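Local coordinates for protein oxidase/hydroxylase (Streptomyces hygroscopicus subsp. hygroscopicus, PDB 4XCB) that probably acts as a 2-oxoglutarate-dependent oxygenase of hygromycin B biosynthesis, and here binds nickel, 2-oxoglutarate and hygromycin B, at residues V78-Q84 / K133-V139; L86-E90 / F232-R236; S124-T128 / L203-L207. All coordinates share one frame; numbering follows the deposited sequence.

Contact 1 (V78-Q84 / K133-V139); sequences VRDVVNQ and KLYCPYV
Val82 overlaps Val139 methyl against methyl: its CG2 lies 3.5 Å from Val139 CG2, tighter than usual for two carbons. Val139 CG2 occupies the crowded position between its own backbone N and carbonyl carbon, which turns it at the helix, where Val78 CG1 also meets it at 3.9 Å. The other methyl, Val139 CG1, rests on Val81 CG2, so the valine is shared by three residues of the helix. The end of helix 72-82 thereby sits across the strand 133-135 and the residues after it, the two short axes 83° apart and 6.3 Å from each other. Two bonds fix the crossing. Cys136 N donates to Val81 O at 2.8 Å, in the carbonyl plane. At Asn83, the first residue to leave the helix and one with positive phi, the side chain points at the strand, and ND2 gives Leu134 O a nearly straight bond of 2.7 Å (167°) that lies in the planes of both the amide and the carbonyl. This is the C-terminal end of a helix packed against the double-stranded beta-helix of a PhyH-type oxygenase, with the side chain of Val139 about 6 Å from those of Lys140, at the 2-oxoglutarate site, and Glu205, an iron ligand. A water bridges Asp80 O and Leu134 N, so the strand is also tied to the helix through solvent. Farther out, Asn83 O approaches the edge of the Tyr135 ring, 3.2 Å from CE1, while Gln84 NE2 bends back to donate to Asn83 O. That amide stands almost upright to the ring, its plane turned 81° from it. Both ends of the Gln84 amide are also bonded to the second subunit, to Arg121 and Leu123, and Asn83 OD1 accepts from Arg117 of the same neighbour.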
loop_
_atom_site.group_PDB
_atom_site.type_symbol
_atom_site.label_atom_id
_atom_site.label_comp_id
_atom_site.label_asym_id
_atom_site.label_seq_id
_atom_site.Cartn_x
_atom_site.Cartn_y
_atom_site.Cartn_z
ATOM N N VAL A 78 -2.171 21.167 10.034
ATOM C CA VAL A 78 -0.941 20.433 9.678
ATOM C C VAL A 78 -0.790 19.138 10.478
ATOM O O VAL A 78 -0.505 18.072 9.914
ATOM C CB VAL A 78 0.315 21.324 9.881
ATOM C CG1 VAL A 78 1.612 20.493 9.852
ATOM C CG2 VAL A 78 0.360 22.416 8.806
ATOM N N ARG A 79 -1.004 19.223 11.789
ATOM C CA ARG A 79 -0.909 18.045 12.643
ATOM C C ARG A 79 -1.833 16.917 12.193
ATOM O O ARG A 79 -1.492 15.731 12.326
ATOM C CB ARG A 79 -1.222 18.400 14.090
ATOM C CG ARG A 79 -0.201 19.269 14.734
ATOM C CD ARG A 79 -0.490 19.373 16.207
ATOM N NE ARG A 79 0.375 20.379 16.797
ATOM C CZ ARG A 79 1.671 20.209 17.023
ATOM N NH1 ARG A 79 2.262 19.055 16.715
ATOM N NH2 ARG A 79 2.373 21.198 17.561
ATOM N N ASP A 80 -2.994 17.288 11.654
ATOM C CA ASP A 80 -4.012 16.315 11.250
ATOM C C ASP A 80 -3.669 15.648 9.927
ATOM O O ASP A 80 -4.295 14.664 9.571
ATOM C CB ASP A 80 -5.398 16.977 11.149
ATOM C CG ASP A 80 -6.032 17.231 12.513
ATOM O OD1 ASP A 80 -5.473 16.790 13.548
ATOM O OD2 ASP A 80 -7.111 17.859 12.551
ATOM N N VAL A 81 -2.675 16.160 9.199
ATOM C CA VAL A 81 -2.283 15.496 7.955
ATOM C C VAL A 81 -0.867 14.913 8.026
ATOM O O VAL A 81 -0.509 14.058 7.226
ATOM C CB VAL A 81 -2.410 16.442 6.729
ATOM C CG1 VAL A 81 -3.877 16.856 6.530
ATOM C CG2 VAL A 81 -1.497 17.666 6.852
ATOM N N VAL A 82 -0.064 15.376 8.974
ATOM C CA VAL A 82 1.267 14.778 9.193
ATOM C C VAL A 82 1.241 13.684 10.261
ATOM O O VAL A 82 1.785 12.596 10.064
ATOM C CB VAL A 82 2.296 15.845 9.593
ATOM C CG1 VAL A 82 3.677 15.228 9.778
ATOM C CG2 VAL A 82 2.369 16.925 8.534
ATOM N N ASN A 83 0.602 13.973 11.389
ATOM C CA ASN A 83 0.439 13.013 12.482
ATOM C C ASN A 83 1.769 12.384 12.940
ATOM O O ASN A 83 1.881 11.172 13.171
ATOM C CB ASN A 83 -0.572 11.938 12.083
ATOM C CG ASN A 83 -2.003 12.434 12.188
ATOM O OD1 ASN A 83 -2.457 12.798 13.278
ATOM N ND2 ASN A 83 -2.720 12.465 11.058
ATOM N N GLN A 84 2.777 13.246 13.046
ATOM C CA GLN A 84 4.097 12.909 13.599
ATOM C C GLN A 84 4.528 14.053 14.504
ATOM O O GLN A 84 4.034 15.173 14.343
ATOM C CB GLN A 84 5.142 12.728 12.497
ATOM C CG GLN A 84 4.806 11.676 11.481
ATOM C CD GLN A 84 5.133 10.280 11.977
ATOM O OE1 GLN A 84 6.278 9.856 11.969
ATOM N NE2 GLN A 84 4.111 9.556 12.380
ATOM N N LYS A 133 -5.882 7.752 10.273
ATOM C CA LYS A 133 -5.016 8.921 10.228
ATOM C C LYS A 133 -4.207 8.993 8.950
ATOM O O LYS A 133 -3.665 7.984 8.494
ATOM C CB LYS A 133 -4.066 8.911 11.432
ATOM C CG LYS A 133 -4.776 9.135 12.761
ATOM C CD LYS A 133 -3.773 9.385 13.870
ATOM C CE LYS A 133 -4.457 9.682 15.196
ATOM N NZ LYS A 133 -5.285 8.537 15.663
ATOM N N LEU A 134 -4.117 10.188 8.382
ATOM C CA LEU A 134 -3.157 10.473 7.316
ATOM C C LEU A 134 -1.765 10.693 7.871
ATOM O O LEU A 134 -1.593 11.306 8.924
ATOM C CB LEU A 134 -3.560 11.703 6.527
ATOM C CG LEU A 134 -4.796 11.499 5.656
ATOM C CD1 LEU A 134 -5.385 12.859 5.373
ATOM C CD2 LEU A 134 -4.432 10.793 4.366
ATOM N N TYR A 135 -0.777 10.184 7.144
ATOM C CA TYR A 135 0.620 10.394 7.475
ATOM C C TYR A 135 1.351 10.945 6.246
ATOM O O TYR A 135 1.838 10.187 5.420
ATOM C CB TYR A 135 1.259 9.086 7.959
ATOM C CG TYR A 135 0.673 8.575 9.250
ATOM C CD1 TYR A 135 1.130 9.053 10.477
ATOM C CD2 TYR A 135 -0.331 7.623 9.252
ATOM C CE1 TYR A 135 0.613 8.581 11.678
ATOM C CE2 TYR A 135 -0.862 7.139 10.452
ATOM C CZ TYR A 135 -0.389 7.631 11.659
ATOM O OH TYR A 135 -0.908 7.190 12.859
ATOM N N CYS A 136 1.391 12.270 6.111
ATOM C CA CYS A 136 2.112 12.907 5.008
ATOM C C CYS A 136 3.352 13.577 5.550
ATOM O O CYS A 136 3.254 14.444 6.408
ATOM C CB CYS A 136 1.246 13.943 4.291
ATOM S SG CYS A 136 -0.363 13.311 3.787
ATOM N N PRO A 137 4.525 13.183 5.050
ATOM C CA PRO A 137 5.731 13.684 5.718
ATOM C C PRO A 137 6.129 15.118 5.343
ATOM O O PRO A 137 6.932 15.698 6.076
ATOM C CB PRO A 137 6.802 12.687 5.279
ATOM C CG PRO A 137 6.342 12.217 3.955
ATOM C CD PRO A 137 4.836 12.182 4.015
ATOM N N TYR A 138 5.625 15.684 4.253
ATOM C CA TYR A 138 6.034 17.032 3.895
ATOM C C TYR A 138 4.809 17.776 3.435
ATOM O O TYR A 138 4.277 17.473 2.369
ATOM C CB TYR A 138 7.106 17.021 2.796
ATOM C CG TYR A 138 7.986 18.251 2.759
ATOM C CD1 TYR A 138 9.363 18.135 2.848
ATOM C CD2 TYR A 138 7.443 19.519 2.657
ATOM C CE1 TYR A 138 10.178 19.249 2.825
ATOM C CE2 TYR A 138 8.247 20.641 2.623
ATOM C CZ TYR A 138 9.613 20.503 2.708
ATOM O OH TYR A 138 10.441 21.613 2.687
ATOM N N VAL A 139 4.336 18.710 4.254
ATOM C CA VAL A 139 3.187 19.523 3.886
ATOM C C VAL A 139 3.511 21.007 4.038
ATOM O O VAL A 139 4.405 21.414 4.819
ATOM C CB VAL A 139 1.942 19.162 4.721
ATOM C CG1 VAL A 139 1.600 17.664 4.554
ATOM C CG2 VAL A 139 2.174 19.486 6.165
HETATM O O HOH W 1 -5.642 12.336 9.450
#

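Contact 2 (L86-E90 / F232-R236); sequences LRLLE and FTEWR. With HY0 (hygromycin b variant), chain G.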
loop_
_atom_site.group_PDB
_atom_site.type_symbol
_atom_site.label_atom_id
_atom_site.label_comp_id
_atom_site.label_asym_id
_atom_site.label_seq_id
_atom_site.Cartn_x
_atom_site.Cartn_y
_atom_site.Cartn_z
ATOM N N LEU A 86 6.367 17.130 15.178
ATOM C CA LEU A 86 6.506 18.110 14.112
ATOM C C LEU A 86 7.752 18.973 14.199
ATOM O O LEU A 86 8.198 19.344 15.292
ATOM C CB LEU A 86 5.289 19.024 14.133
ATOM C CG LEU A 86 4.572 19.451 12.862
ATOM C CD1 LEU A 86 4.454 18.327 11.833
ATOM C CD2 LEU A 86 3.205 19.946 13.293
ATOM N N ARG A 87 8.270 19.334 13.032
ATOM C CA ARG A 87 9.342 20.309 12.928
ATOM C C ARG A 87 9.033 21.288 11.796
ATOM O O ARG A 87 8.483 20.905 10.768
ATOM C CB ARG A 87 10.674 19.597 12.699
ATOM C CG ARG A 87 11.870 20.506 12.656
ATOM C CD ARG A 87 13.130 19.742 12.259
ATOM N NE ARG A 87 14.280 20.615 12.433
ATOM C CZ ARG A 87 15.532 20.303 12.133
ATOM N NH1 ARG A 87 15.830 19.120 11.612
ATOM N NH2 ARG A 87 16.496 21.191 12.357
ATOM N N LEU A 88 9.354 22.557 11.998
ATOM C CA LEU A 88 9.262 23.564 10.947
ATOM C C LEU A 88 10.439 23.425 9.993
ATOM O O LEU A 88 11.594 23.530 10.417
ATOM C CB LEU A 88 9.225 24.964 11.570
ATOM C CG LEU A 88 9.262 26.131 10.584
ATOM C CD1 LEU A 88 7.983 26.211 9.779
ATOM C CD2 LEU A 88 9.500 27.441 11.334
ATOM N N LEU A 89 10.167 23.187 8.708
ATOM C CA LEU A 89 11.259 22.883 7.771
ATOM C C LEU A 89 11.685 24.088 6.937
ATOM O O LEU A 89 12.840 24.184 6.509
ATOM C CB LEU A 89 10.863 21.736 6.842
ATOM C CG LEU A 89 10.520 20.429 7.541
ATOM C CD1 LEU A 89 10.130 19.440 6.459
ATOM C CD2 LEU A 89 11.669 19.900 8.379
ATOM N N GLU A 90 10.761 25.015 6.728
ATOM C CA GLU A 90 11.054 26.232 5.968
ATOM C C GLU A 90 9.939 27.252 6.107
ATOM O O GLU A 90 8.815 26.912 6.454
ATOM C CB GLU A 90 11.273 25.922 4.488
ATOM C CG GLU A 90 10.126 25.164 3.865
ATOM C CD GLU A 90 10.318 24.935 2.375
ATOM O OE1 GLU A 90 9.624 24.056 1.828
ATOM O OE2 GLU A 90 11.146 25.632 1.751
ATOM N N PHE A 232 13.204 14.994 9.863
ATOM C CA PHE A 232 13.517 15.641 8.588
ATOM C C PHE A 232 14.460 16.814 8.822
ATOM O O PHE A 232 14.333 17.518 9.827
ATOM C CB PHE A 232 12.252 16.147 7.874
ATOM C CG PHE A 232 11.589 15.122 6.985
ATOM C CD1 PHE A 232 11.644 13.772 7.283
ATOM C CD2 PHE A 232 10.880 15.530 5.866
ATOM C CE1 PHE A 232 11.017 12.841 6.459
ATOM C CE2 PHE A 232 10.250 14.611 5.053
ATOM C CZ PHE A 232 10.315 13.278 5.344
ATOM N N THR A 233 15.411 17.017 7.914
ATOM C CA THR A 233 16.261 18.208 7.975
ATOM C C THR A 233 15.530 19.446 7.448
ATOM O O THR A 233 14.592 19.340 6.649
ATOM C CB THR A 233 17.568 18.041 7.167
ATOM O OG1 THR A 233 17.264 17.801 5.786
ATOM C CG2 THR A 233 18.418 16.921 7.714
ATOM N N GLU A 234 15.964 20.632 7.878
ATOM C CA GLU A 234 15.371 21.856 7.344
ATOM C C GLU A 234 15.601 21.883 5.839
ATOM O O GLU A 234 16.597 21.336 5.358
ATOM C CB GLU A 234 15.949 23.092 8.030
ATOM C CG GLU A 234 15.419 23.259 9.445
ATOM C CD GLU A 234 16.168 24.299 10.258
ATOM O OE1 GLU A 234 17.142 24.876 9.735
ATOM O OE2 GLU A 234 15.779 24.524 11.425
ATOM N N TRP A 235 14.696 22.504 5.084
ATOM C CA TRP A 235 14.824 22.411 3.631
ATOM C C TRP A 235 16.079 23.081 3.094
ATOM O O TRP A 235 16.426 24.208 3.460
ATOM C CB TRP A 235 13.619 23.000 2.893
ATOM C CG TRP A 235 13.775 22.755 1.436
ATOM C CD1 TRP A 235 13.495 21.599 0.767
ATOM C CD2 TRP A 235 14.318 23.659 0.462
ATOM N NE1 TRP A 235 13.810 21.734 -0.565
ATOM C CE2 TRP A 235 14.316 22.986 -0.777
ATOM C CE3 TRP A 235 14.798 24.971 0.517
ATOM C CZ2 TRP A 235 14.772 23.582 -1.947
ATOM C CZ3 TRP A 235 15.244 25.563 -0.656
ATOM C CH2 TRP A 235 15.232 24.868 -1.863
ATOM N N ARG A 236 16.754 22.348 2.220
ATOM C CA ARG A 236 17.903 22.844 1.483
ATOM C C ARG A 236 17.962 22.104 0.157
ATOM O O ARG A 236 17.688 20.904 0.107
ATOM C CB ARG A 236 19.187 22.638 2.283
ATOM C CG ARG A 236 20.455 22.789 1.476
ATOM C CD ARG A 236 21.665 22.332 2.276
ATOM N NE ARG A 236 22.806 22.071 1.405
ATOM C CZ ARG A 236 23.854 21.333 1.748
ATOM N NH1 ARG A 236 23.910 20.777 2.951
ATOM N NH2 ARG A 236 24.849 21.150 0.888
HETATM C C1 HY0 G . 14.537 21.812 -8.181
HETATM C C2 HY0 G . 15.472 21.529 -9.336
HETATM C C3 HY0 G . 16.615 22.534 -9.328
HETATM C C4 HY0 G . 16.070 23.958 -9.433
HETATM C C5 HY0 G . 15.032 24.242 -8.345
HETATM C C6 HY0 G . 13.957 23.202 -8.288
HETATM N N7 HY0 G . 15.985 20.221 -9.184
HETATM O O8 HY0 G . 13.480 20.884 -8.250
HETATM N N9 HY0 G . 17.154 24.870 -9.302
HETATM C C10 HY0 G . 17.845 24.961 -10.585
HETATM O O11 HY0 G . 14.427 25.484 -8.633
HETATM C C12 HY0 G . 10.972 23.385 -6.062
HETATM C C13 HY0 G . 11.756 23.434 -7.345
HETATM O O14 HY0 G . 11.443 24.537 -8.160
HETATM C C15 HY0 G . 10.086 24.522 -8.507
HETATM C C16 HY0 G . 9.321 24.935 -7.289
HETATM C C17 HY0 G . 9.580 23.835 -6.180
HETATM O O18 HY0 G . 13.159 23.460 -7.097
HETATM C C19 HY0 G . 9.859 25.514 -9.645
HETATM O O20 HY0 G . 10.447 24.976 -10.832
HETATM O O21 HY0 G . 9.749 26.164 -6.836
HETATM O O22 HY0 G . 9.184 24.342 -4.976
HETATM C C23 HY0 G . 10.312 24.207 -4.090
HETATM C C24 HY0 G . 10.324 25.357 -3.140
HETATM C C25 HY0 G . 11.286 25.083 -1.994
HETATM C C26 HY0 G . 10.991 23.749 -1.338
HETATM C C27 HY0 G . 11.065 22.688 -2.383
HETATM O O28 HY0 G . 10.132 22.997 -3.393
HETATM O O29 HY0 G . 11.542 24.158 -4.931
HETATM O O30 HY0 G . 10.769 26.559 -3.779
HETATM O O31 HY0 G . 11.206 26.150 -1.077
HETATM O O32 HY0 G . 9.700 23.735 -0.723
HETATM C C33 HY0 G . 10.703 21.313 -1.793
HETATM C C34 HY0 G . 11.265 20.223 -2.669
HETATM O O35 HY0 G . 12.662 20.092 -2.506
HETATM N N36 HY0 G . 9.294 21.181 -1.790
HETATM O O HOH W 2 13.368 23.480 12.494
HETATM O O HOH W 3 15.008 25.751 4.914
#
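One face of the Trp235 indole carries hygromycin, whose C26 sits 3.4 Å above the ring plane toward the rim, while NE1 donates to HY0 O35 at 2.8 Å. The Arg87 guanidinium has Glu234 CG over one face and Phe232 O at its edge. NH1 donates to that carbonyl at 2.8 Å, the bond bent to 136°, and NH2 forms a long salt bridge of 3.5 Å with Glu234 OE2, the two flat groups 49° apart. CG anti to the backbone N (chi1 -177°) and an extended chain carry Arg87 this far; a water bound by NE also reaches Leu88 O and Glu234 OE2. At the edge of the Phe232 ring lies Leu89 CD1, whose partner methyl CD2 packs on Phe232 CB at 3.8 Å. Trp235 N donates to Leu89 O nearly straight, pinning the loop to the strand. Glu90 receives two sugar hydroxyls, O32 on OE1 at 2.6 Å and O31 on OE2 at 2.9 Å; OE1 also accepts from Tyr138. Leu89 and Glu90 both face Gly226, a classic beta bulge at the rim of the hygromycin pocket.

Contact 3 (S124-T128 / L203-L207); sequences SITHT and LNEAL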
loop_
_atom_site.group_PDB
_atom_site.type_symbol
_atom_site.label_atom_id
_atom_site.label_comp_id
_atom_site.label_asym_id
_atom_site.label_seq_id
_atom_site.Cartn_x
_atom_site.Cartn_y
_atom_site.Cartn_z
ATOM N N SER A 124 10.778 11.756 0.722
ATOM C CA SER A 124 10.444 12.986 1.451
ATOM C C SER A 124 8.975 13.351 1.306
ATOM O O SER A 124 8.434 14.138 2.095
ATOM C CB SER A 124 11.308 14.174 0.979
ATOM O OG SER A 124 11.083 14.479 -0.391
ATOM N N ILE A 125 8.326 12.806 0.282
ATOM C CA ILE A 125 6.936 13.115 0.031
ATOM C C ILE A 125 6.058 11.876 -0.070
ATOM O O ILE A 125 4.904 11.972 -0.453
ATOM C CB ILE A 125 6.746 13.924 -1.286
ATOM C CG1 ILE A 125 7.534 13.270 -2.427
ATOM C CG2 ILE A 125 7.158 15.378 -1.076
ATOM C CD1 ILE A 125 7.250 13.858 -3.812
ATOM N N THR A 126 6.621 10.719 0.246
ATOM C CA THR A 126 5.886 9.467 0.178
ATOM C C THR A 126 4.990 9.341 1.410
ATOM O O THR A 126 5.456 9.351 2.552
ATOM C CB THR A 126 6.862 8.282 0.037
ATOM O OG1 THR A 126 7.472 8.329 -1.262
ATOM C CG2 THR A 126 6.146 6.976 0.179
ATOM N N HIS A 127 3.685 9.255 1.176
ATOM C CA HIS A 127 2.743 9.370 2.261
ATOM C C HIS A 127 1.862 8.143 2.369
ATOM O O HIS A 127 1.788 7.319 1.451
ATOM C CB HIS A 127 1.895 10.627 2.082
ATOM C CG HIS A 127 1.171 10.671 0.779
ATOM N ND1 HIS A 127 -0.146 10.293 0.654
ATOM C CD2 HIS A 127 1.581 11.030 -0.459
ATOM C CE1 HIS A 127 -0.520 10.424 -0.606
ATOM N NE2 HIS A 127 0.510 10.868 -1.303
ATOM N N THR A 128 1.217 8.004 3.513
ATOM C CA THR A 128 0.402 6.828 3.725
ATOM C C THR A 128 -0.789 7.136 4.625
ATOM O O THR A 128 -1.060 8.293 4.969
ATOM C CB THR A 128 1.281 5.684 4.299
ATOM O OG1 THR A 128 0.570 4.443 4.300
ATOM C CG2 THR A 128 1.724 5.994 5.692
ATOM N N LEU A 203 -1.197 21.879 1.735
ATOM C CA LEU A 203 -0.746 21.175 0.533
ATOM C C LEU A 203 0.129 19.962 0.850
ATOM O O LEU A 203 1.145 20.081 1.522
ATOM C CB LEU A 203 0.031 22.146 -0.356
ATOM C CG LEU A 203 0.690 21.623 -1.629
ATOM C CD1 LEU A 203 -0.375 21.081 -2.572
ATOM C CD2 LEU A 203 1.463 22.749 -2.298
ATOM N N ASN A 204 -0.274 18.800 0.359
ATOM C CA ASN A 204 0.581 17.610 0.325
ATOM C C ASN A 204 1.626 17.793 -0.765
ATOM O O ASN A 204 1.272 17.883 -1.939
ATOM C CB ASN A 204 -0.274 16.366 0.041
ATOM C CG ASN A 204 0.511 15.059 0.164
ATOM O OD1 ASN A 204 1.731 15.047 0.076
ATOM N ND2 ASN A 204 -0.206 13.947 0.355
ATOM N N GLU A 205 2.904 17.841 -0.417
ATOM C CA GLU A 205 3.911 18.164 -1.427
ATOM C C GLU A 205 4.085 17.038 -2.447
ATOM O O GLU A 205 4.777 17.204 -3.451
ATOM C CB GLU A 205 5.243 18.520 -0.759
ATOM C CG GLU A 205 5.259 19.976 -0.256
ATOM C CD GLU A 205 5.205 20.985 -1.395
ATOM O OE1 GLU A 205 6.067 20.929 -2.294
ATOM O OE2 GLU A 205 4.292 21.836 -1.393
ATOM N N ALA A 206 3.409 15.922 -2.225
ATOM C CA ALA A 206 3.360 14.864 -3.238
ATOM C C ALA A 206 2.550 15.287 -4.470
ATOM O O ALA A 206 2.743 14.726 -5.554
ATOM C CB ALA A 206 2.787 13.591 -2.639
ATOM N N LEU A 207 1.663 16.265 -4.305
ATOM C CA LEU A 207 0.811 16.718 -5.409
ATOM C C LEU A 207 1.654 17.412 -6.466
ATOM O O LEU A 207 2.525 18.189 -6.144
ATOM C CB LEU A 207 -0.266 17.658 -4.880
ATOM C CG LEU A 207 -1.324 18.075 -5.888
ATOM C CD1 LEU A 207 -2.197 16.869 -6.222
ATOM C CD2 LEU A 207 -2.153 19.164 -5.264
#
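The turn that bears Glu205, an iron ligand in this protein, is the place where strand 200-204 hands over to the metal site, and residues 124-128 pack against it. Asn204 to Leu207 form a type I turn closed by Leu207 N on Asn204 O. Within it Asn204 OD1 accepts from Ala206 N at 3.0 Å, an Asx turn whose donor stands above the carbonyl plane. That bond holds the amide so that ND2 hangs over the centre of the His127 ring, 3.4 Å above its plane, with the amide turned 74° from the ring. His127 reaches this spot with CG between its backbone N and carbonyl carbon (chi1 57°), and its NE2 is bonded to His163 O. Ala206 CB fits between the two residues of the loop, 3.6 Å from His127 CD2 and 3.4 Å from Ile125 O. Beyond it, Ile125 CG2 touches Glu205 CB at 3.7 Å, while the Glu205 carboxylate bends away toward the metal and hygromycin. An alanine at His127 is likely to leave the Asn204 amide without the ring under its ND2 and His163 O without its donor. The Asx and turn bonds lie within 203-207, with further backbone bonds to Gly19, Tyr138 and Gly107. The segments meet by van der Waals touch and an amide over a ring face, and Glu205 is reached through CB, which bears on its backbone rather than its carboxylate.

How the contacts relate
From the N terminus, helix 72-82 runs into strand 86-96, so the first halves of contacts 1 and 2 follow closely. The loop 124-128 comes next, then 133-139 closes contact 1, 203-207 closes contact 3, and 232-236 closes contact 2 last. Contact 3 nests within the loop of contact 2, whereas contact 1 crosses both. Tyr138 is the hub: its ring packs on Leu89 and its carbonyl probably takes Glu205 N, while Pro137 packs on Phe232. Tyr135 N likewise probably bonds Thr128 O. Contacts 2 and 3 hold residues of the active site, whereas contact 1 ties helix 72-82 to 133-139; all three reach the second subunit.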